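Local structure of anti-H(O) lectin 1 (Ulex europaeus, 1FX5) at residues F68-S73 / L89-A94. The protein binds L-fucose as a calcium- and manganese-containing legume lectin and recognises the H(O) blood-group determinant. Sequence-based numbering, arbitrary orientation.
Sequences FITSFS and LTFFLA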
loop_
_atom_site.group_PDB
_atom_site.type_symbol
_atom_site.label_atom_id
_atom_site.label_comp_id
_atom_site.label_asym_id
_atom_site.label_seq_id
_atom_site.Cartn_x
_atom_site.Cartn_y
_atom_site.Cartn_z
ATOM N N PHE A 68 -13.766 -3.624 7.581
ATOM C CA PHE A 68 -13.401 -2.728 6.490
ATOM C C PHE A 68 -14.602 -2.058 5.860
ATOM O O PHE A 68 -15.757 -2.488 6.047
ATOM C CB PHE A 68 -12.538 -3.446 5.415
ATOM C CG PHE A 68 -13.301 -4.433 4.528
ATOM C CD1 PHE A 68 -13.176 -5.809 4.721
ATOM C CD2 PHE A 68 -14.101 -3.986 3.475
ATOM C CE1 PHE A 68 -13.830 -6.725 3.879
ATOM C CE2 PHE A 68 -14.753 -4.890 2.640
ATOM C CZ PHE A 68 -14.617 -6.259 2.842
ATOM N N ILE A 69 -14.325 -0.986 5.136
ATOM C CA ILE A 69 -15.360 -0.246 4.451
ATOM C C ILE A 69 -14.723 0.282 3.182
ATOM O O ILE A 69 -13.560 0.659 3.187
ATOM C CB ILE A 69 -15.896 0.923 5.284
ATOM C CG1 ILE A 69 -17.007 1.637 4.531
ATOM C CG2 ILE A 69 -14.817 1.930 5.519
ATOM C CD1 ILE A 69 -17.565 2.810 5.289
ATOM N N THR A 70 -15.455 0.228 2.077
ATOM C CA THR A 70 -14.952 0.713 0.798
ATOM C C THR A 70 -16.121 1.388 0.064
ATOM O O THR A 70 -17.298 1.028 0.270
ATOM C CB THR A 70 -14.368 -0.445 -0.063
ATOM O OG1 THR A 70 -13.610 0.083 -1.156
ATOM C CG2 THR A 70 -15.468 -1.329 -0.633
ATOM N N SER A 71 -15.810 2.409 -0.725
ATOM C CA SER A 71 -16.834 3.112 -1.481
ATOM C C SER A 71 -16.226 3.563 -2.809
ATOM O O SER A 71 -15.023 3.867 -2.884
ATOM C CB SER A 71 -17.390 4.309 -0.689
ATOM O OG SER A 71 -16.361 5.209 -0.349
ATOM N N PHE A 72 -17.048 3.561 -3.855
ATOM C CA PHE A 72 -16.627 3.963 -5.194
ATOM C C PHE A 72 -17.845 4.272 -6.067
ATOM O O PHE A 72 -18.977 3.854 -5.768
ATOM C CB PHE A 72 -15.766 2.860 -5.853
ATOM C CG PHE A 72 -16.473 1.535 -6.007
ATOM C CD1 PHE A 72 -17.207 1.251 -7.152
ATOM C CD2 PHE A 72 -16.427 0.585 -4.993
ATOM C CE1 PHE A 72 -17.890 0.044 -7.289
ATOM C CE2 PHE A 72 -17.109 -0.632 -5.120
ATOM C CZ PHE A 72 -17.844 -0.907 -6.265
ATOM N N SER A 73 -17.618 5.041 -7.125
ATOM C CA SER A 73 -18.667 5.412 -8.073
ATOM C C SER A 73 -18.300 4.777 -9.417
ATOM O O SER A 73 -17.120 4.757 -9.798
ATOM C CB SER A 73 -18.732 6.934 -8.225
ATOM O OG SER A 73 -19.120 7.536 -6.999
ATOM N N LEU A 89 -19.629 -5.935 -13.274
ATOM C CA LEU A 89 -18.360 -5.675 -12.614
ATOM C C LEU A 89 -18.368 -6.351 -11.240
ATOM O O LEU A 89 -19.430 -6.729 -10.723
ATOM C CB LEU A 89 -18.030 -4.181 -12.533
ATOM C CG LEU A 89 -18.917 -3.290 -11.683
ATOM C CD1 LEU A 89 -18.078 -2.210 -11.025
ATOM C CD2 LEU A 89 -19.997 -2.685 -12.548
ATOM N N THR A 90 -17.217 -6.345 -10.584
ATOM C CA THR A 90 -17.099 -6.986 -9.297
ATOM C C THR A 90 -16.082 -6.336 -8.359
ATOM O O THR A 90 -15.118 -5.708 -8.842
ATOM C CB THR A 90 -16.547 -8.425 -9.657
ATOM O OG1 THR A 90 -17.545 -9.432 -9.506
ATOM C CG2 THR A 90 -15.283 -8.776 -8.979
ATOM N N PHE A 91 -16.355 -6.383 -7.047
ATOM C CA PHE A 91 -15.415 -5.852 -6.043
ATOM C C PHE A 91 -15.060 -7.217 -5.393
ATOM O O PHE A 91 -15.969 -7.977 -5.011
ATOM C CB PHE A 91 -15.995 -4.909 -4.998
ATOM C CG PHE A 91 -14.999 -4.582 -3.899
ATOM C CD1 PHE A 91 -15.000 -5.295 -2.704
ATOM C CD2 PHE A 91 -13.983 -3.654 -4.111
ATOM C CE1 PHE A 91 -14.004 -5.106 -1.743
ATOM C CE2 PHE A 91 -12.990 -3.462 -3.158
ATOM C CZ PHE A 91 -13.002 -4.196 -1.971
ATOM N N PHE A 92 -13.776 -7.550 -5.255
ATOM C CA PHE A 92 -13.428 -8.843 -4.670
ATOM C C PHE A 92 -12.180 -8.945 -3.806
ATOM O O PHE A 92 -11.316 -8.060 -3.826
ATOM C CB PHE A 92 -13.332 -9.892 -5.800
ATOM C CG PHE A 92 -12.100 -9.739 -6.686
ATOM C CD1 PHE A 92 -11.972 -8.672 -7.565
ATOM C CD2 PHE A 92 -11.059 -10.653 -6.614
ATOM C CE1 PHE A 92 -10.824 -8.505 -8.354
ATOM C CE2 PHE A 92 -9.901 -10.503 -7.402
ATOM C CZ PHE A 92 -9.788 -9.420 -8.269
ATOM N N LEU A 93 -12.129 -10.000 -2.993
ATOM C CA LEU A 93 -10.987 -10.268 -2.102
ATOM C C LEU A 93 -10.528 -11.670 -2.519
ATOM O O LEU A 93 -11.360 -12.581 -2.625
ATOM C CB LEU A 93 -11.402 -10.243 -0.620
ATOM C CG LEU A 93 -11.836 -8.869 -0.084
ATOM C CD1 LEU A 93 -13.324 -8.822 -0.058
ATOM C CD2 LEU A 93 -11.358 -8.626 1.302
ATOM N N ALA A 94 -9.239 -11.827 -2.828
ATOM C CA ALA A 94 -8.695 -13.137 -3.244
ATOM C C ALA A 94 -7.193 -13.259 -2.951
ATOM O O ALA A 94 -6.580 -12.309 -2.482
ATOM C CB ALA A 94 -8.926 -13.341 -4.735
#
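Thr70 and Phe91 meet where the segments 68-73 and 89-94, facing each other across the interior, run nearly antiparallel at 154° with axes 10.6 Å apart at closest approach. The two side chains reach tip to tip, and Thr70 CG2 sits over one face of the Phe91 ring, 4.1 Å from its centroid and 14° off the normal, a CH-pi contact. In Phe91, CG is anti to the backbone N (chi1 172°), which places the ring between Phe68 and Phe72. Phe68 CE2 lies 4.5 Å from Phe91 CE1, while Phe72 CE2 comes within 4.4 Å of Phe91 CB, both approaching obliquely. At one end, Phe68 CE1 meets Leu93 CD2 at 4.0 Å; at the other, Phe72 CE1 reaches Leu89 CD1 at 4.4 Å, and Phe72 also packs edge-to-face with Phe214. The Thr70 hydroxyl bonds to Tyr232 O and Trp231 NE1. Segment 68-73 pairs with strands 168-175 and 224-236, whereas 89-94 lies beside 122-127 and 209-219, the face-to-face layering of the legume lectin jelly-roll sandwich. All six touching residues are buried and no hydrogen bond crosses between the segments, so the layers probably adhere here through dispersion and exclusion of water.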